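Local coordinates for protein alpha,alpha-trehalose-phosphate synthase (UDP-forming) (Burkholderia vietnamiensis, PDB 5TVG) that belongs to glycosyltransferase family 20, is built on the two-domain GT-B fold and binds uridine-5'-diphosphate and a magnesium ion, at residues L116-N119 and A120-R124; P166-P170 and D171-V175; V271-D275 and Y276-L280. All coordinates share one frame; numbering follows the deposited sequence.

Overall arrangement
The three contacts follow one another along a GT-B chain, and helix 79-98 borders all of them. Contact 1, within helix 109-127, packs against the outer part of the ten-stranded mixed sheet; its centre lies about 30 Å from that of contact 3 and about 25 Å from that of contact 2. Contact 2 leaves strand 159-162 of the same sheet and forms a turn of helix at a subunit interface. Contact 3 follows strand 266-271 of the six-stranded parallel sheet and holds uridine-5'-diphosphate. Contacts 2 and 3 come within about 8 Å at their nearest atoms without touching, and His-99 and Arg-371 bridge them: each meets Pro-166 and Ser-277.

Contact 1: residues L116-N119 and A120-R124; sequences LRVN and AMLAR
Successive turns of helix 109-127, which packs on the mixed sheet of the GT-B fold, place Val-118 and Leu-122 side by side on one flank. The evidence for regular alpha-helix is a run of i to i+4 backbone bonds: Ala-120 N to Leu-116 O at 2.9 Å, Met-121 N to Arg-117 O at 2.8 Å, Leu-122 N to Val-118 O at 2.8 Å and Ala-123 N to Asn-119 O at 2.9 Å. The third is the straightest, with an N-H...O angle of 169°.

Val-118 and Leu-122 point the same way towards strand 70-77, where Leu-77 meets the valine and Leu-75 the leucine, while Tyr-85 of helix 79-98 also lies on Val-118. Asn-119 and Ala-123 pack on helix 146-152, whose Phe-146 also touches Leu-122. The amide nitrogen ND2 of buried Asn-119 is held by two carbonyls, those of Tyr-115 one turn earlier and of His-142. Arg-117 reaches outward, its NH2 in a salt bridge with Asp-81 and a hydrogen bond with Gln-84.

In Val-118 the CG1 branch stands anti to the backbone nitrogen (chi1 165°), which turns it along the helix towards the next turn. There Val-118 CG1 meets Leu-122 CD1 at 4.0 Å, and Leu-122 CG lies 3.3 Å from Val-118 O.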
ATOM      1  N   LEU A 116      15.192  17.179  24.038  1.00 32.66           N
ATOM      2  CA  LEU A 116      15.602  18.086  25.103  1.00 32.72           C
ATOM      3  C   LEU A 116      16.907  17.623  25.732  1.00 33.37           C
ATOM      4  O   LEU A 116      17.838  18.427  25.895  1.00 38.61           O
ATOM      5  CB  LEU A 116      14.504  18.199  26.170  1.00 39.49           C
ATOM      6  CG  LEU A 116      13.158  18.770  25.683  1.00 45.47           C
ATOM      7  CD1 LEU A 116      12.161  18.965  26.827  1.00 43.20           C
ATOM      8  CD2 LEU A 116      13.383  20.082  24.933  1.00 40.94           C
ATOM      9  N   ARG A 117      17.024  16.312  26.021  1.00 37.14           N
ATOM     10  CA  ARG A 117      18.234  15.796  26.662  1.00 39.89           C
ATOM     11  C   ARG A 117      19.465  16.065  25.809  1.00 36.66           C
ATOM     12  O   ARG A 117      20.501  16.490  26.321  1.00 35.83           O
ATOM     13  CB  ARG A 117      18.102  14.288  26.936  1.00 43.50           C
ATOM     14  CG  ARG A 117      19.322  13.647  27.638  1.00 37.24           C
ATOM     15  CD  ARG A 117      19.197  12.090  27.762  1.00 38.44           C
ATOM     16  NE  ARG A 117      19.194  11.473  26.437  1.00 42.64           N
ATOM     17  CZ  ARG A 117      18.162  10.837  25.889  1.00 45.11           C
ATOM     18  NH1 ARG A 117      17.025  10.688  26.559  1.00 48.39           N
ATOM     19  NH2 ARG A 117      18.282  10.335  24.663  1.00 37.98           N
ATOM     20  N   VAL A 118      19.367  15.844  24.497  1.00 35.91           N
ATOM     21  CA  VAL A 118      20.538  16.046  23.648  1.00 36.43           C
ATOM     22  C   VAL A 118      20.919  17.521  23.582  1.00 41.53           C
ATOM     23  O   VAL A 118      22.107  17.871  23.642  1.00 39.73           O
ATOM     24  CB  VAL A 118      20.298  15.438  22.262  1.00 38.22           C
ATOM     25  CG1 VAL A 118      21.318  15.940  21.288  1.00 35.89           C
ATOM     26  CG2 VAL A 118      20.363  13.853  22.371  1.00 38.72           C
ATOM     27  N   ASN A 119      19.926  18.408  23.457  1.00 33.29           N
ATOM     28  CA  ASN A 119      20.219  19.843  23.485  1.00 38.77           C
ATOM     29  C   ASN A 119      20.941  20.221  24.771  1.00 36.98           C
ATOM     30  O   ASN A 119      21.924  20.974  24.738  1.00 34.87           O
ATOM     31  CB  ASN A 119      18.933  20.666  23.341  1.00 31.21           C
ATOM     32  CG  ASN A 119      18.611  21.003  21.902  1.00 35.12           C
ATOM     33  OD1 ASN A 119      18.973  22.087  21.398  1.00 33.39           O
ATOM     34  ND2 ASN A 119      17.895  20.099  21.229  1.00 30.76           N
ATOM     35  N   ALA A 120      20.470  19.701  25.916  1.00 33.08           N
ATOM     36  CA  ALA A 120      21.113  20.018  27.195  1.00 43.07           C
ATOM     37  C   ALA A 120      22.522  19.439  27.273  1.00 44.95           C
ATOM     38  O   ALA A 120      23.434  20.075  27.819  1.00 39.81           O
ATOM     39  CB  ALA A 120      20.272  19.505  28.364  1.00 42.14           C
ATOM     40  N   MET A 121      22.717  18.224  26.757  1.00 46.63           N
ATOM     41  CA  MET A 121      24.052  17.634  26.761  1.00 47.94           C
ATOM     42  C   MET A 121      25.006  18.451  25.895  1.00 40.80           C
ATOM     43  O   MET A 121      26.143  18.719  26.290  1.00 44.39           O
ATOM     44  CB  MET A 121      23.982  16.169  26.297  1.00 47.36           C
ATOM     45  CG  MET A 121      25.342  15.416  26.248  1.00 42.52           C
ATOM     46  SD  MET A 121      26.322  15.845  24.766  1.00 53.72           S
ATOM     47  CE  MET A 121      25.333  15.123  23.455  1.00 46.67           C
ATOM     48  N   LEU A 122      24.556  18.851  24.703  1.00 37.14           N
ATOM     49  CA  LEU A 122      25.389  19.672  23.821  1.00 40.42           C
ATOM     50  C   LEU A 122      25.720  21.021  24.443  1.00 39.95           C
ATOM     51  O   LEU A 122      26.850  21.508  24.305  1.00 37.28           O
ATOM     52  CB  LEU A 122      24.692  19.886  22.480  1.00 40.41           C
ATOM     53  CG  LEU A 122      24.537  18.660  21.569  1.00 46.48           C
ATOM     54  CD1 LEU A 122      23.716  18.979  20.289  1.00 32.14           C
ATOM     55  CD2 LEU A 122      25.920  18.140  21.206  1.00 45.61           C
ATOM     56  N   ALA A 123      24.745  21.645  25.123  1.00 38.91           N
ATOM     57  CA  ALA A 123      24.963  22.954  25.733  1.00 37.95           C
ATOM     58  C   ALA A 123      25.965  22.856  26.882  1.00 44.92           C
ATOM     59  O   ALA A 123      26.775  23.767  27.097  1.00 43.78           O
ATOM     60  CB  ALA A 123      23.640  23.532  26.237  1.00 32.74           C
ATOM     61  N   ARG A 124      25.887  21.777  27.659  1.00 47.37           N
ATOM     62  CA  ARG A 124      26.841  21.582  28.745  1.00 44.59           C
ATOM     63  C   ARG A 124      28.252  21.442  28.200  1.00 44.31           C
ATOM     64  O   ARG A 124      29.183  22.060  28.720  1.00 52.51           O
ATOM     65  CB  ARG A 124      26.416  20.355  29.551  1.00 48.34           C
ATOM     66  CG  ARG A 124      27.286  19.964  30.707  1.00 52.89           C
ATOM     67  CD  ARG A 124      26.537  18.923  31.525  1.00 63.69           C
ATOM     68  NE  ARG A 124      26.534  17.599  30.890  1.00 75.22           N
ATOM     69  CZ  ARG A 124      25.494  17.023  30.282  1.00 77.36           C
ATOM     70  NH1 ARG A 124      24.312  17.640  30.197  1.00 75.97           N
ATOM     71  NH2 ARG A 124      25.642  15.806  29.761  1.00 76.54           N
TER

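Contact 2: residues P166-P170 and D171-V175; sequences PFPSP and DMLRV
The ring of Phe-167 carries Pro-168 on one face and meets Leu-173 obliquely. Pro-168 CD stands 3.8 Å above the ring plane, displaced toward the rim, and Leu-173 CD2 comes to 3.6 Å from Phe-167 CZ. Two further rings, Phe-98 and Phe-203, meet Phe-167 edge-to-face, so the phenyl group is enclosed by aromatic and aliphatic carbon.

Leu-173 reaches this cluster because its CG is anti to the backbone nitrogen (chi1 -175°), which sends both methyls back over the loop: CD2 goes to the phenyl group, while Leu-173 CD1 lies 3.9 Å from Pro-168 CG. Met-172 meets the rim of the same proline ring, its CG 3.7 Å from Pro-168 CB.

The second flat group is the Asp-171 carboxylate. Ser-169 OG donates to Asp-171 OD1 over 2.6 Å, on the syn side and 24° out of the carboxylate plane. The other oxygen, OD2, is bonded to Tyr-100 OH and Ser-169 OG of the second subunit, so neighbouring copies share the group. Arg-174 crosses the same boundary in a salt bridge to Glu-397 of that subunit.

Ser-169 occupies the N-cap position, yet its hydroxyl does no capping. Its carbonyl is gripped twice: Leu-173 N approaches in the carbonyl plane at 2.8 Å, and Met-172 N lies above that plane at 2.9 Å with a bent N-H...O angle of 135°. Arg-174 N continues the pattern onto Pro-170 O at 3.0 Å. Proline at the first helical position after the N-cap, with the N-cap carbonyl accepting the first amide bonds, is characteristic of a helix N-terminus; here it lies at the interface between two subunits.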
ATOM      1  N   PRO A 166      10.823  27.214   7.065  1.00 33.88           N
ATOM      2  CA  PRO A 166       9.759  28.165   7.414  1.00 30.85           C
ATOM      3  C   PRO A 166       9.394  28.068   8.891  1.00 34.51           C
ATOM      4  O   PRO A 166       9.601  27.042   9.547  1.00 32.07           O
ATOM      5  CB  PRO A 166       8.573  27.750   6.522  1.00 31.85           C
ATOM      6  CG  PRO A 166       9.143  26.820   5.485  1.00 35.15           C
ATOM      7  CD  PRO A 166      10.317  26.146   6.180  1.00 35.00           C
ATOM      8  N   PHE A 167       8.846  29.170   9.425  1.00 29.54           N
ATOM      9  CA  PHE A 167       8.203  29.100  10.730  1.00 28.99           C
ATOM     10  C   PHE A 167       6.713  29.162  10.479  1.00 31.08           C
ATOM     11  O   PHE A 167       6.248  30.139   9.871  1.00 36.02           O
ATOM     12  CB  PHE A 167       8.637  30.223  11.680  1.00 28.88           C
ATOM     13  CG  PHE A 167       8.261  29.960  13.125  1.00 28.83           C
ATOM     14  CD1 PHE A 167       9.063  29.140  13.930  1.00 28.51           C
ATOM     15  CD2 PHE A 167       7.082  30.487  13.667  1.00 29.23           C
ATOM     16  CE1 PHE A 167       8.731  28.881  15.267  1.00 28.59           C
ATOM     17  CE2 PHE A 167       6.735  30.225  15.003  1.00 31.02           C
ATOM     18  CZ  PHE A 167       7.574  29.436  15.807  1.00 35.52           C
ATOM     19  N   PRO A 168       5.942  28.139  10.855  1.00 33.78           N
ATOM     20  CA  PRO A 168       4.535  28.085  10.444  1.00 32.07           C
ATOM     21  C   PRO A 168       3.667  28.988  11.308  1.00 33.15           C
ATOM     22  O   PRO A 168       3.975  29.258  12.466  1.00 36.27           O
ATOM     23  CB  PRO A 168       4.161  26.608  10.651  1.00 32.24           C
ATOM     24  CG  PRO A 168       5.034  26.182  11.841  1.00 29.74           C
ATOM     25  CD  PRO A 168       6.332  26.958  11.664  1.00 29.31           C
ATOM     26  N   SER A 169       2.549  29.409  10.734  1.00 31.11           N
ATOM     27  CA  SER A 169       1.593  30.226  11.453  1.00 33.12           C
ATOM     28  C   SER A 169       0.990  29.449  12.629  1.00 33.31           C
ATOM     29  O   SER A 169       1.086  28.218  12.691  1.00 31.49           O
ATOM     30  CB  SER A 169       0.521  30.723  10.479  1.00 32.43           C
ATOM     31  OG  SER A 169      -0.210  29.645   9.939  1.00 38.96           O
ATOM     32  N   PRO A 170       0.364  30.160  13.582  1.00 39.87           N
ATOM     33  CA  PRO A 170      -0.008  29.514  14.857  1.00 40.29           C
ATOM     34  C   PRO A 170      -0.928  28.320  14.722  1.00 45.08           C
ATOM     35  O   PRO A 170      -0.766  27.335  15.459  1.00 44.03           O
ATOM     36  CB  PRO A 170      -0.686  30.649  15.624  1.00 40.79           C
ATOM     37  CG  PRO A 170      -0.026  31.880  15.095  1.00 45.68           C
ATOM     38  CD  PRO A 170       0.130  31.613  13.630  1.00 41.65           C
ATOM     39  N   ASP A 171      -1.918  28.419  13.830  1.00 41.59           N
ATOM     40  CA  ASP A 171      -2.859  27.338  13.574  1.00 41.82           C
ATOM     41  C   ASP A 171      -2.142  26.086  13.099  1.00 40.65           C
ATOM     42  O   ASP A 171      -2.674  24.980  13.241  1.00 44.18           O
ATOM     43  CB  ASP A 171      -3.867  27.789  12.503  1.00 34.48           C
ATOM     44  CG  ASP A 171      -3.155  28.351  11.284  1.00 46.21           C
ATOM     45  OD1 ASP A 171      -2.346  29.334  11.437  1.00 38.78           O
ATOM     46  OD2 ASP A 171      -3.354  27.780  10.187  1.00 40.89           O
ATOM     47  N   MET A 172      -0.979  26.246  12.469  1.00 35.02           N
ATOM     48  CA  MET A 172      -0.195  25.084  12.082  1.00 38.59           C
ATOM     49  C   MET A 172       0.842  24.713  13.147  1.00 40.87           C
ATOM     50  O   MET A 172       1.034  23.527  13.435  1.00 36.14           O
ATOM     51  CB  MET A 172       0.494  25.342  10.738  1.00 38.84           C
ATOM     52  CG  MET A 172       1.382  24.172  10.258  1.00 38.39           C
ATOM     53  SD  MET A 172       0.523  22.577   9.992  1.00 37.82           S
ATOM     54  CE  MET A 172      -0.670  23.005   8.744  1.00 33.07           C
ATOM     55  N   LEU A 173       1.487  25.703  13.772  1.00 36.85           N
ATOM     56  CA  LEU A 173       2.496  25.395  14.787  1.00 31.92           C
ATOM     57  C   LEU A 173       1.913  24.538  15.906  1.00 31.11           C
ATOM     58  O   LEU A 173       2.573  23.628  16.406  1.00 33.47           O
ATOM     59  CB  LEU A 173       3.095  26.681  15.363  1.00 30.45           C
ATOM     60  CG  LEU A 173       4.250  26.456  16.360  1.00 34.58           C
ATOM     61  CD1 LEU A 173       5.480  25.864  15.657  1.00 31.27           C
ATOM     62  CD2 LEU A 173       4.632  27.727  17.125  1.00 30.00           C
ATOM     63  N   ARG A 174       0.670  24.805  16.299  1.00 38.56           N
ATOM     64  CA  ARG A 174       0.016  24.077  17.384  1.00 37.93           C
ATOM     65  C   ARG A 174      -0.049  22.563  17.158  1.00 42.44           C
ATOM     66  O   ARG A 174      -0.353  21.830  18.101  1.00 44.03           O
ATOM     67  CB  ARG A 174      -1.435  24.544  17.520  1.00 40.75           C
ATOM     68  CG  ARG A 174      -1.660  25.873  18.139  1.00 48.79           C
ATOM     69  CD  ARG A 174      -3.091  26.303  17.824  1.00 54.21           C
ATOM     70  NE  ARG A 174      -4.081  25.493  18.512  1.00 47.82           N
ATOM     71  CZ  ARG A 174      -5.253  25.143  18.003  1.00 53.33           C
ATOM     72  NH1 ARG A 174      -5.599  25.526  16.784  1.00 53.38           N
ATOM     73  NH2 ARG A 174      -6.083  24.412  18.723  1.00 58.92           N
ATOM     74  N   VAL A 175       0.155  22.087  15.926  1.00 40.12           N
ATOM     75  CA  VAL A 175       0.154  20.657  15.681  1.00 36.54           C
ATOM     76  C   VAL A 175       1.271  19.985  16.465  1.00 41.13           C
ATOM     77  O   VAL A 175       1.128  18.841  16.919  1.00 43.43           O
ATOM     78  CB  VAL A 175       0.238  20.388  14.157  1.00 40.51           C
ATOM     79  CG1 VAL A 175       0.465  18.913  13.861  1.00 32.87           C
ATOM     80  CG2 VAL A 175      -1.050  20.829  13.463  1.00 33.12           C
TER

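Contact 3: residues V271-D275 and Y276-L280; sequences VDRLD and YSKGL. With UDP (uridine-5'-diphosphate), chain I.
Arg-273 and Lys-278 converge on the diphosphate of uridine-5'-diphosphate from the two halves of one loop. The guanidinium meets the beta phosphate edge-on, near its own plane: Arg-273 NE bonds O3B at 2.7 Å (N-H...O 169°) and Arg-273 NH2 bonds O2B at 2.9 Å. Lys-278, bent at chi2 (-67°) and extended beyond, brings NZ to the bridging O3A at 2.9 Å as well as to O2B, so O2B is gripped by both cations; Asp-372 gives the ammonium a salt bridge.

Asp-275 fixes the arginine from behind, Arg-273 NH1 reaching the anti lone pair of Asp-275 OD2 at 3.0 Å, and Tyr-317 also bonds OD2. Asp-275 OD1 accepts the N-H of Ser-277 at 2.8 Å and a bond from Trp-95, and stands over one face of the Tyr-276 ring, offset toward the rim.

Leu-280 runs antiparallel to the Asp-272 side chain, its CD2 3.8 Å from Asp-272 CG, while Leu-280 CD1 reaches Leu-274 CD2; Asp-272 itself pairs with Arg-283. Val-271 CG1 lies 3.5 Å from C5 of the uracil. A loop leaving the end of a parallel strand and leading into a helix at the nucleotide's phosphates is characteristic of the nucleotide-binding domain of GT-B glycosyltransferases.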
ATOM      1  N   VAL A 271      17.164  20.089  -9.475  1.00 36.14           N
ATOM      2  CA  VAL A 271      18.040  19.487  -8.462  1.00 27.64           C
ATOM      3  C   VAL A 271      17.358  19.656  -7.107  1.00 35.14           C
ATOM      4  O   VAL A 271      17.059  20.793  -6.702  1.00 28.93           O
ATOM      5  CB  VAL A 271      19.450  20.111  -8.422  1.00 39.85           C
ATOM      6  CG1 VAL A 271      20.244  19.495  -7.246  1.00 37.88           C
ATOM      7  CG2 VAL A 271      20.211  19.866  -9.732  1.00 27.62           C
ATOM      8  N   ASP A 272      17.097  18.537  -6.419  1.00 26.95           N
ATOM      9  CA  ASP A 272      16.384  18.558  -5.143  1.00 31.27           C
ATOM     10  C   ASP A 272      16.807  17.356  -4.308  1.00 35.77           C
ATOM     11  O   ASP A 272      16.899  16.251  -4.841  1.00 41.77           O
ATOM     12  CB  ASP A 272      14.846  18.465  -5.318  1.00 30.01           C
ATOM     13  CG  ASP A 272      14.267  19.527  -6.243  1.00 31.04           C
ATOM     14  OD1 ASP A 272      14.546  19.501  -7.458  1.00 31.35           O
ATOM     15  OD2 ASP A 272      13.487  20.378  -5.756  1.00 29.58           O
ATOM     16  N   ARG A 273      16.972  17.535  -2.993  1.00 32.14           N
ATOM     17  CA  ARG A 273      16.907  16.359  -2.113  1.00 34.05           C
ATOM     18  C   ARG A 273      15.539  15.692  -2.294  1.00 39.33           C
ATOM     19  O   ARG A 273      14.541  16.334  -2.634  1.00 32.62           O
ATOM     20  CB  ARG A 273      17.098  16.718  -0.636  1.00 27.44           C
ATOM     21  CG  ARG A 273      18.509  17.184  -0.184  1.00 40.00           C
ATOM     22  CD  ARG A 273      18.508  17.601   1.334  1.00 27.74           C
ATOM     23  NE  ARG A 273      17.515  18.657   1.574  1.00 38.60           N
ATOM     24  CZ  ARG A 273      16.348  18.481   2.209  1.00 38.90           C
ATOM     25  NH1 ARG A 273      16.025  17.289   2.717  1.00 27.73           N
ATOM     26  NH2 ARG A 273      15.486  19.505   2.313  1.00 27.30           N
ATOM     27  N   LEU A 274      15.499  14.385  -2.116  1.00 34.55           N
ATOM     28  CA  LEU A 274      14.249  13.652  -2.299  1.00 34.66           C
ATOM     29  C   LEU A 274      13.385  13.796  -1.039  1.00 36.61           C
ATOM     30  O   LEU A 274      13.159  12.857  -0.275  1.00 30.80           O
ATOM     31  CB  LEU A 274      14.548  12.207  -2.667  1.00 27.97           C
ATOM     32  CG  LEU A 274      13.622  11.621  -3.766  1.00 37.55           C
ATOM     33  CD1 LEU A 274      14.091  10.227  -4.158  1.00 38.58           C
ATOM     34  CD2 LEU A 274      12.163  11.575  -3.294  1.00 27.97           C
ATOM     35  N   ASP A 275      12.896  15.015  -0.835  1.00 29.33           N
ATOM     36  CA  ASP A 275      12.091  15.395   0.320  1.00 31.03           C
ATOM     37  C   ASP A 275      10.650  15.606  -0.124  1.00 34.11           C
ATOM     38  O   ASP A 275      10.401  16.056  -1.249  1.00 31.10           O
ATOM     39  CB  ASP A 275      12.656  16.701   0.964  1.00 27.37           C
ATOM     40  CG  ASP A 275      12.201  16.906   2.401  1.00 38.93           C
ATOM     41  OD1 ASP A 275      10.973  17.046   2.616  1.00 32.65           O
ATOM     42  OD2 ASP A 275      13.074  16.928   3.327  1.00 35.06           O
ATOM     43  N   TYR A 276       9.686  15.293   0.750  1.00 31.72           N
ATOM     44  CA  TYR A 276       8.310  15.612   0.356  1.00 31.46           C
ATOM     45  C   TYR A 276       8.033  17.120   0.312  1.00 35.09           C
ATOM     46  O   TYR A 276       6.983  17.547  -0.220  1.00 30.82           O
ATOM     47  CB  TYR A 276       7.305  14.915   1.273  1.00 28.30           C
ATOM     48  CG  TYR A 276       7.614  15.053   2.757  1.00 35.15           C
ATOM     49  CD1 TYR A 276       7.305  16.232   3.450  1.00 30.70           C
ATOM     50  CD2 TYR A 276       8.150  13.989   3.476  1.00 39.46           C
ATOM     51  CE1 TYR A 276       7.544  16.347   4.804  1.00 37.29           C
ATOM     52  CE2 TYR A 276       8.400  14.096   4.837  1.00 40.09           C
ATOM     53  CZ  TYR A 276       8.102  15.278   5.496  1.00 40.61           C
ATOM     54  OH  TYR A 276       8.334  15.386   6.851  1.00 33.13           O
ATOM     55  N   SER A 277       8.924  17.938   0.868  1.00 27.33           N
ATOM     56  CA  SER A 277       8.719  19.378   0.752  1.00 30.68           C
ATOM     57  C   SER A 277       8.945  19.872  -0.677  1.00 30.69           C
ATOM     58  O   SER A 277       8.512  20.975  -1.017  1.00 27.49           O
ATOM     59  CB  SER A 277       9.670  20.098   1.703  1.00 37.40           C
ATOM     60  OG  SER A 277      11.001  19.914   1.250  1.00 27.03           O
ATOM     61  N   LYS A 278       9.616  19.084  -1.519  1.00 30.75           N
ATOM     62  CA  LYS A 278      10.097  19.574  -2.806  1.00 31.11           C
ATOM     63  C   LYS A 278       9.070  19.398  -3.929  1.00 29.88           C
ATOM     64  O   LYS A 278       9.280  19.909  -5.037  1.00 27.53           O
ATOM     65  CB  LYS A 278      11.434  18.890  -3.145  1.00 26.63           C
ATOM     66  CG  LYS A 278      12.568  19.145  -2.078  1.00 27.34           C
ATOM     67  CD  LYS A 278      13.052  20.648  -2.021  1.00 26.55           C
ATOM     68  CE  LYS A 278      14.050  20.913  -0.909  1.00 28.88           C
ATOM     69  NZ  LYS A 278      14.675  22.337  -0.862  1.00 27.06           N
ATOM     70  N   GLY A 279       7.930  18.778  -3.650  1.00 26.84           N
ATOM     71  CA  GLY A 279       6.887  18.662  -4.667  1.00 26.92           C
ATOM     72  C   GLY A 279       7.271  17.879  -5.909  1.00 26.93           C
ATOM     73  O   GLY A 279       6.787  18.188  -6.998  1.00 30.31           O
ATOM     74  N   LEU A 280       8.067  16.820  -5.766  1.00 30.97           N
ATOM     75  CA  LEU A 280       8.572  16.138  -6.957  1.00 30.18           C
ATOM     76  C   LEU A 280       7.457  15.403  -7.729  1.00 28.19           C
ATOM     77  O   LEU A 280       7.499  15.332  -8.962  1.00 27.30           O
ATOM     78  CB  LEU A 280       9.708  15.191  -6.553  1.00 32.30           C
ATOM     79  CG  LEU A 280      10.871  15.932  -5.828  1.00 31.79           C
ATOM     80  CD1 LEU A 280      12.037  14.979  -5.418  1.00 28.44           C
ATOM     81  CD2 LEU A 280      11.408  17.082  -6.644  1.00 34.04           C
TER
HETATM   82  N1  UDP I 501      23.144  20.480  -3.598  1.00 39.26           N
HETATM   83  C2  UDP I 501      24.332  19.940  -4.056  1.00 44.63           C
HETATM   84  N3  UDP I 501      24.232  18.691  -4.612  1.00 57.29           N
HETATM   85  C4  UDP I 501      23.087  17.932  -4.752  1.00 59.60           C
HETATM   86  C5  UDP I 501      21.886  18.555  -4.245  1.00 38.70           C
HETATM   87  C6  UDP I 501      21.959  19.781  -3.685  1.00 42.17           C
HETATM   88  O2  UDP I 501      25.397  20.534  -3.999  1.00 54.26           O
HETATM   89  O4  UDP I 501      23.164  16.798  -5.268  1.00 66.84           O
HETATM   90  C1' UDP I 501      23.209  21.825  -2.981  1.00 39.46           C
HETATM   91  C2' UDP I 501      22.623  22.978  -3.798  1.00 36.95           C
HETATM   92  O2' UDP I 501      23.655  23.513  -4.605  1.00 34.49           O
HETATM   93  C3' UDP I 501      22.272  23.973  -2.695  1.00 37.14           C
HETATM   94  C4' UDP I 501      21.823  23.061  -1.562  1.00 39.38           C
HETATM   95  O4' UDP I 501      22.497  21.801  -1.765  1.00 31.68           O
HETATM   96  O3' UDP I 501      23.326  24.850  -2.314  1.00 33.81           O
HETATM   97  C5' UDP I 501      20.345  22.796  -1.599  1.00 52.28           C
HETATM   98  O5' UDP I 501      19.811  23.773  -0.710  1.00 47.06           O
HETATM   99  PA  UDP I 501      18.374  24.360  -0.912  1.00 29.89           P
HETATM  100  O1A UDP I 501      18.324  25.600  -0.090  1.00 31.57           O
HETATM  101  O2A UDP I 501      18.024  24.482  -2.386  1.00 36.39           O
HETATM  102  O3A UDP I 501      17.404  23.259  -0.283  1.00 36.62           O
HETATM  103  PB  UDP I 501      17.721  22.286   0.930  1.00 29.93           P
HETATM  104  O1B UDP I 501      18.560  23.138   1.887  1.00 38.67           O
HETATM  105  O2B UDP I 501      16.385  22.149   1.643  1.00 26.55           O
HETATM  106  O3B UDP I 501      18.328  21.004   0.475  1.00 31.09           O
HETATM  107  O   HOH W   1       8.538  15.556  -3.102  1.00 24.69           O